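Local coordinates for protein ribonuclease H (Uncultured organism, PDB 4IBN) that probably cleaves the RNA strand of RNA-DNA hybrids endonucleolytically, leaving 5'-phosphomonoester ends, with magnesium as cofactor, at residues 11-23 with 86-98. Numbering follows the deposited sequence.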
loop_
_atom_site.group_PDB
_atom_site.type_symbol
_atom_site.label_atom_id
_atom_site.label_comp_id
_atom_site.label_asym_id
_atom_site.label_seq_id
_atom_site.Cartn_x
_atom_site.Cartn_y
_atom_site.Cartn_z
ATOM N N ASP A 11 23.265 -1.703 9.570
ATOM C CA ASP A 11 22.477 -2.557 8.727
ATOM C C ASP A 11 23.188 -2.973 7.448
ATOM O O ASP A 11 23.820 -2.194 6.821
ATOM C CB ASP A 11 21.208 -1.783 8.390
ATOM C CG ASP A 11 20.012 -2.683 7.999
ATOM O OD1 ASP A 11 20.172 -3.643 7.229
ATOM O OD2 ASP A 11 18.895 -2.402 8.468
ATOM N N ILE A 12 23.025 -4.200 7.039
ATOM C CA ILE A 12 23.573 -4.610 5.766
ATOM C C ILE A 12 22.813 -3.898 4.632
ATOM O O ILE A 12 21.795 -3.327 4.857
ATOM C CB ILE A 12 23.517 -6.101 5.574
ATOM C CG1 ILE A 12 22.101 -6.597 5.616
ATOM C CG2 ILE A 12 24.299 -6.789 6.669
ATOM C CD1 ILE A 12 21.975 -7.962 5.282
ATOM N N PRO A 13 23.370 -3.891 3.442
ATOM C CA PRO A 13 22.723 -3.198 2.346
ATOM C C PRO A 13 21.380 -3.810 2.011
ATOM O O PRO A 13 21.253 -4.966 2.013
ATOM C CB PRO A 13 23.710 -3.402 1.202
ATOM C CG PRO A 13 24.987 -3.572 1.839
ATOM C CD PRO A 13 24.709 -4.348 3.052
ATOM N N THR A 14 20.413 -2.964 1.725
ATOM C CA THR A 14 19.088 -3.390 1.341
ATOM C C THR A 14 18.652 -2.562 0.177
ATOM O O THR A 14 19.151 -1.528 -0.039
ATOM C CB THR A 14 18.109 -3.128 2.476
ATOM O OG1 THR A 14 18.168 -1.761 2.807
ATOM C CG2 THR A 14 18.479 -3.952 3.697
ATOM N N PRO A 15 17.684 -3.024 -0.573
ATOM C CA PRO A 15 17.125 -2.224 -1.647
ATOM C C PRO A 15 16.232 -1.106 -1.143
ATOM O O PRO A 15 15.743 -1.200 -0.098
ATOM C CB PRO A 15 16.299 -3.242 -2.461
ATOM C CG PRO A 15 16.636 -4.526 -1.960
ATOM C CD PRO A 15 17.081 -4.345 -0.547
ATOM N N LEU A 16 16.043 -0.079 -1.943
ATOM C CA LEU A 16 15.094 0.985 -1.677
ATOM C C LEU A 16 14.061 1.030 -2.792
ATOM O O LEU A 16 14.409 1.079 -3.916
ATOM C CB LEU A 16 15.792 2.317 -1.652
ATOM C CG LEU A 16 14.940 3.586 -1.559
ATOM C CD1 LEU A 16 14.231 3.675 -0.265
ATOM C CD2 LEU A 16 15.816 4.820 -1.699
ATOM N N VAL A 17 12.791 1.011 -2.429
ATOM C CA VAL A 17 11.718 1.170 -3.379
ATOM C C VAL A 17 10.718 2.206 -2.933
ATOM O O VAL A 17 10.644 2.501 -1.791
ATOM C CB VAL A 17 10.952 -0.125 -3.609
ATOM C CG1 VAL A 17 11.793 -1.170 -4.296
ATOM C CG2 VAL A 17 10.400 -0.675 -2.369
ATOM N N ALA A 18 9.970 2.737 -3.891
ATOM C CA ALA A 18 8.887 3.623 -3.582
ATOM C C ALA A 18 7.618 2.972 -4.030
ATOM O O ALA A 18 7.514 2.580 -5.123
ATOM C CB ALA A 18 9.062 4.959 -4.259
ATOM N N VAL A 19 6.668 2.888 -3.111
ATOM C CA VAL A 19 5.433 2.194 -3.313
ATOM C C VAL A 19 4.271 3.172 -3.235
ATOM O O VAL A 19 4.296 4.018 -2.436
ATOM C CB VAL A 19 5.277 1.158 -2.221
ATOM C CG1 VAL A 19 3.918 0.599 -2.225
ATOM C CG2 VAL A 19 6.316 0.089 -2.401
ATOM N N TYR A 20 3.332 3.045 -4.162
ATOM C CA TYR A 20 2.190 3.916 -4.226
ATOM C C TYR A 20 0.963 3.045 -4.249
ATOM O O TYR A 20 0.799 2.310 -5.139
ATOM C CB TYR A 20 2.221 4.803 -5.491
ATOM C CG TYR A 20 3.433 5.685 -5.547
ATOM C CD1 TYR A 20 3.414 6.910 -5.000
ATOM C CD2 TYR A 20 4.597 5.251 -6.129
ATOM C CE1 TYR A 20 4.506 7.687 -5.014
ATOM C CE2 TYR A 20 5.675 6.025 -6.155
ATOM C CZ TYR A 20 5.632 7.252 -5.579
ATOM O OH TYR A 20 6.693 8.093 -5.559
ATOM N N ALA A 21 0.112 3.204 -3.253
ATOM C CA ALA A 21 -1.008 2.310 -3.051
ATOM C C ALA A 21 -2.329 3.051 -2.999
ATOM O O ALA A 21 -2.350 4.168 -2.638
ATOM C CB ALA A 21 -0.803 1.550 -1.801
ATOM N N ASP A 22 -3.396 2.391 -3.434
ATOM C CA ASP A 22 -4.745 2.928 -3.345
ATOM C C ASP A 22 -5.749 1.818 -3.245
ATOM O O ASP A 22 -5.435 0.723 -3.436
ATOM C CB ASP A 22 -5.127 3.846 -4.497
ATOM C CG ASP A 22 -6.392 4.628 -4.209
ATOM O OD1 ASP A 22 -6.480 5.210 -3.186
ATOM O OD2 ASP A 22 -7.336 4.581 -4.954
ATOM N N GLU A 23 -6.955 2.179 -2.869
ATOM C CA GLU A 23 -8.028 1.213 -2.779
ATOM C C GLU A 23 -9.310 1.833 -3.270
ATOM O O GLU A 23 -9.430 3.011 -3.251
ATOM C CB GLU A 23 -8.209 0.744 -1.356
ATOM C CG GLU A 23 -8.569 1.812 -0.344
ATOM C CD GLU A 23 -7.474 2.868 -0.217
ATOM O OE1 GLU A 23 -6.338 2.479 -0.008
ATOM O OE2 GLU A 23 -7.734 4.061 -0.350
ATOM N N GLY A 86 14.407 -12.411 -0.625
ATOM C CA GLY A 86 15.601 -12.719 0.096
ATOM C C GLY A 86 16.248 -11.627 0.865
ATOM O O GLY A 86 17.343 -11.750 1.252
ATOM N N THR A 87 15.560 -10.536 1.056
ATOM C CA THR A 87 16.130 -9.406 1.729
ATOM C C THR A 87 15.038 -8.534 2.340
ATOM O O THR A 87 13.963 -8.506 1.851
ATOM C CB THR A 87 16.967 -8.549 0.728
ATOM O OG1 THR A 87 17.526 -7.410 1.361
ATOM C CG2 THR A 87 16.153 -8.115 -0.443
ATOM N N ARG A 88 15.378 -7.828 3.401
ATOM C CA ARG A 88 14.572 -6.729 3.858
ATOM C C ARG A 88 14.728 -5.579 2.901
ATOM O O ARG A 88 15.660 -5.513 2.211
ATOM C CB ARG A 88 14.943 -6.311 5.261
ATOM C CG ARG A 88 14.627 -7.337 6.304
ATOM C CD ARG A 88 15.287 -6.973 7.632
ATOM N NE ARG A 88 16.741 -7.120 7.631
ATOM C CZ ARG A 88 17.640 -6.123 7.673
ATOM N NH1 ARG A 88 17.282 -4.845 7.707
ATOM N NH2 ARG A 88 18.934 -6.417 7.689
ATOM N N PHE A 89 13.756 -4.684 2.891
ATOM C CA PHE A 89 13.741 -3.562 2.011
ATOM C C PHE A 89 13.576 -2.277 2.806
ATOM O O PHE A 89 13.033 -2.283 3.851
ATOM C CB PHE A 89 12.529 -3.624 1.071
ATOM C CG PHE A 89 12.708 -4.448 -0.162
ATOM C CD1 PHE A 89 12.762 -3.865 -1.374
ATOM C CD2 PHE A 89 12.749 -5.795 -0.111
ATOM C CE1 PHE A 89 12.876 -4.598 -2.484
ATOM C CE2 PHE A 89 12.880 -6.505 -1.227
ATOM C CZ PHE A 89 12.941 -5.918 -2.398
ATOM N N ARG A 90 14.029 -1.173 2.247
ATOM C CA ARG A 90 13.622 0.137 2.675
ATOM C C ARG A 90 12.502 0.608 1.719
ATOM O O ARG A 90 12.636 0.486 0.585
ATOM C CB ARG A 90 14.787 1.093 2.631
ATOM C CG ARG A 90 15.766 0.835 3.680
ATOM C CD ARG A 90 17.023 1.700 3.514
ATOM N NE ARG A 90 17.888 1.102 2.535
ATOM C CZ ARG A 90 18.831 1.741 1.901
ATOM N NH1 ARG A 90 19.050 2.988 2.150
ATOM N NH2 ARG A 90 19.552 1.119 1.005
ATOM N N VAL A 91 11.404 1.105 2.252
ATOM C CA VAL A 91 10.243 1.423 1.466
ATOM C C VAL A 91 9.716 2.784 1.825
ATOM O O VAL A 91 9.512 3.063 2.926
ATOM C CB VAL A 91 9.118 0.396 1.702
ATOM C CG1 VAL A 91 7.913 0.698 0.885
ATOM C CG2 VAL A 91 9.628 -1.002 1.459
ATOM N N VAL A 92 9.435 3.586 0.826
ATOM C CA VAL A 92 8.646 4.759 1.034
ATOM C C VAL A 92 7.262 4.401 0.549
ATOM O O VAL A 92 7.126 4.121 -0.589
ATOM C CB VAL A 92 9.161 5.926 0.200
ATOM C CG1 VAL A 92 8.302 7.120 0.418
ATOM C CG2 VAL A 92 10.557 6.241 0.567
ATOM N N PHE A 93 6.275 4.395 1.441
ATOM C CA PHE A 93 4.936 3.952 1.104
ATOM C C PHE A 93 4.018 5.139 1.143
ATOM O O PHE A 93 3.827 5.698 2.140
ATOM C CB PHE A 93 4.475 2.870 2.105
ATOM C CG PHE A 93 3.196 2.136 1.736
ATOM C CD1 PHE A 93 3.223 0.865 1.269
ATOM C CD2 PHE A 93 1.980 2.686 1.978
ATOM C CE1 PHE A 93 2.109 0.208 0.988
ATOM C CE2 PHE A 93 0.874 2.022 1.699
ATOM C CZ PHE A 93 0.938 0.785 1.195
ATOM N N THR A 94 3.495 5.486 -0.020
ATOM C CA THR A 94 2.614 6.605 -0.153
ATOM C C THR A 94 1.201 6.186 -0.526
ATOM O O THR A 94 1.006 5.513 -1.438
ATOM C CB THR A 94 3.128 7.604 -1.245
ATOM O OG1 THR A 94 4.443 8.026 -0.932
ATOM C CG2 THR A 94 2.241 8.785 -1.316
ATOM N N THR A 95 0.242 6.650 0.248
ATOM C CA THR A 95 -1.131 6.270 0.058
ATOM C C THR A 95 -2.061 7.415 0.319
ATOM O O THR A 95 -1.702 8.302 0.978
ATOM C CB THR A 95 -1.508 5.133 0.973
ATOM O OG1 THR A 95 -2.874 4.821 0.798
ATOM C CG2 THR A 95 -1.237 5.475 2.371
ATOM N N ASP A 96 -3.249 7.352 -0.267
ATOM C CA ASP A 96 -4.345 8.259 0.035
ATOM C C ASP A 96 -5.053 7.944 1.347
ATOM O O ASP A 96 -5.854 8.687 1.788
ATOM C CB ASP A 96 -5.390 8.277 -1.085
ATOM C CG ASP A 96 -6.142 6.972 -1.204
ATOM O OD1 ASP A 96 -5.584 5.919 -0.965
ATOM O OD2 ASP A 96 -7.293 6.976 -1.583
ATOM N N SER A 97 -4.742 6.819 1.943
ATOM C CA SER A 97 -5.429 6.409 3.112
ATOM C C SER A 97 -4.748 6.852 4.389
ATOM O O SER A 97 -3.767 6.320 4.768
ATOM C CB SER A 97 -5.544 4.892 3.112
ATOM O OG SER A 97 -6.095 4.409 4.286
ATOM N N ARG A 98 -5.342 7.832 5.051
ATOM C CA ARG A 98 -4.906 8.218 6.360
ATOM C C ARG A 98 -5.149 7.114 7.342
ATOM O O ARG A 98 -4.494 6.988 8.305
ATOM C CB ARG A 98 -5.502 9.534 6.798
ATOM C CG ARG A 98 -4.740 10.671 6.262
ATOM C CD ARG A 98 -4.696 11.843 7.154
ATOM N NE ARG A 98 -3.691 11.745 8.171
ATOM C CZ ARG A 98 -2.607 12.492 8.226
ATOM N NH1 ARG A 98 -2.365 13.396 7.298
ATOM N NH2 ARG A 98 -1.753 12.340 9.215
HETATM O O HOH W 1 19.826 -7.302 2.766
HETATM O O HOH W 2 -3.715 2.346 0.211
#
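V19 forks into the hollow between V91 and F93. With its CG1 anti to the backbone N (chi1 169°), that methyl meets the F93 ring at CD1, 3.6 Å away, while V19 CG2 turns back to V91 CG1 at 3.7 Å; a beta-branched residue suits the place because it fills both sides at once. Next along, A21 has just one methyl, CB, small enough to sit 3.5 Å from F93 CZ, and V17 rests CG1 at the edge of the F89 ring. P15 closes this row, its CG 3.9 Å from the F89 ring centroid in a CH-pi contact over one face. On the opposite face of the sheet, L16 CD1 lies against R90 CB and the Y20 ring meets T94 CB. These knobs ride on two neighbouring parallel strands, 16-23 and 90-95, whose axes diverge by 18°, central in the mixed sheet of the RNase H fold; alternating backbone bonds such as V19 N to V92 O join them, and helix 67-82 packs on the face that carries A21 and F89. Where the pair of strands begins, R90 grips T14 side-on: NH2 gives a bond of 2.9 Å to T14 O, and NE reaches T14 OG1. A leucine in its place would probably leave T14 O and T14 OG1 without these donors and let the T14 hydroxyl turn. R88 meets D11 end-on, NH1 lying 3.0 Å from D11 OD2 on its syn lone pair and NH2 approaching D11 OD1 from above the carboxylate plane. At the far end D22, E23 and D96 gather their carboxylates, with N159 nearby, consistent with the enzyme's DEDN active-site motif. Here T95 OG1 accepts from S97 N in an ST turn and shares with E23 OE1 a water 2.7 Å from T95 OG1.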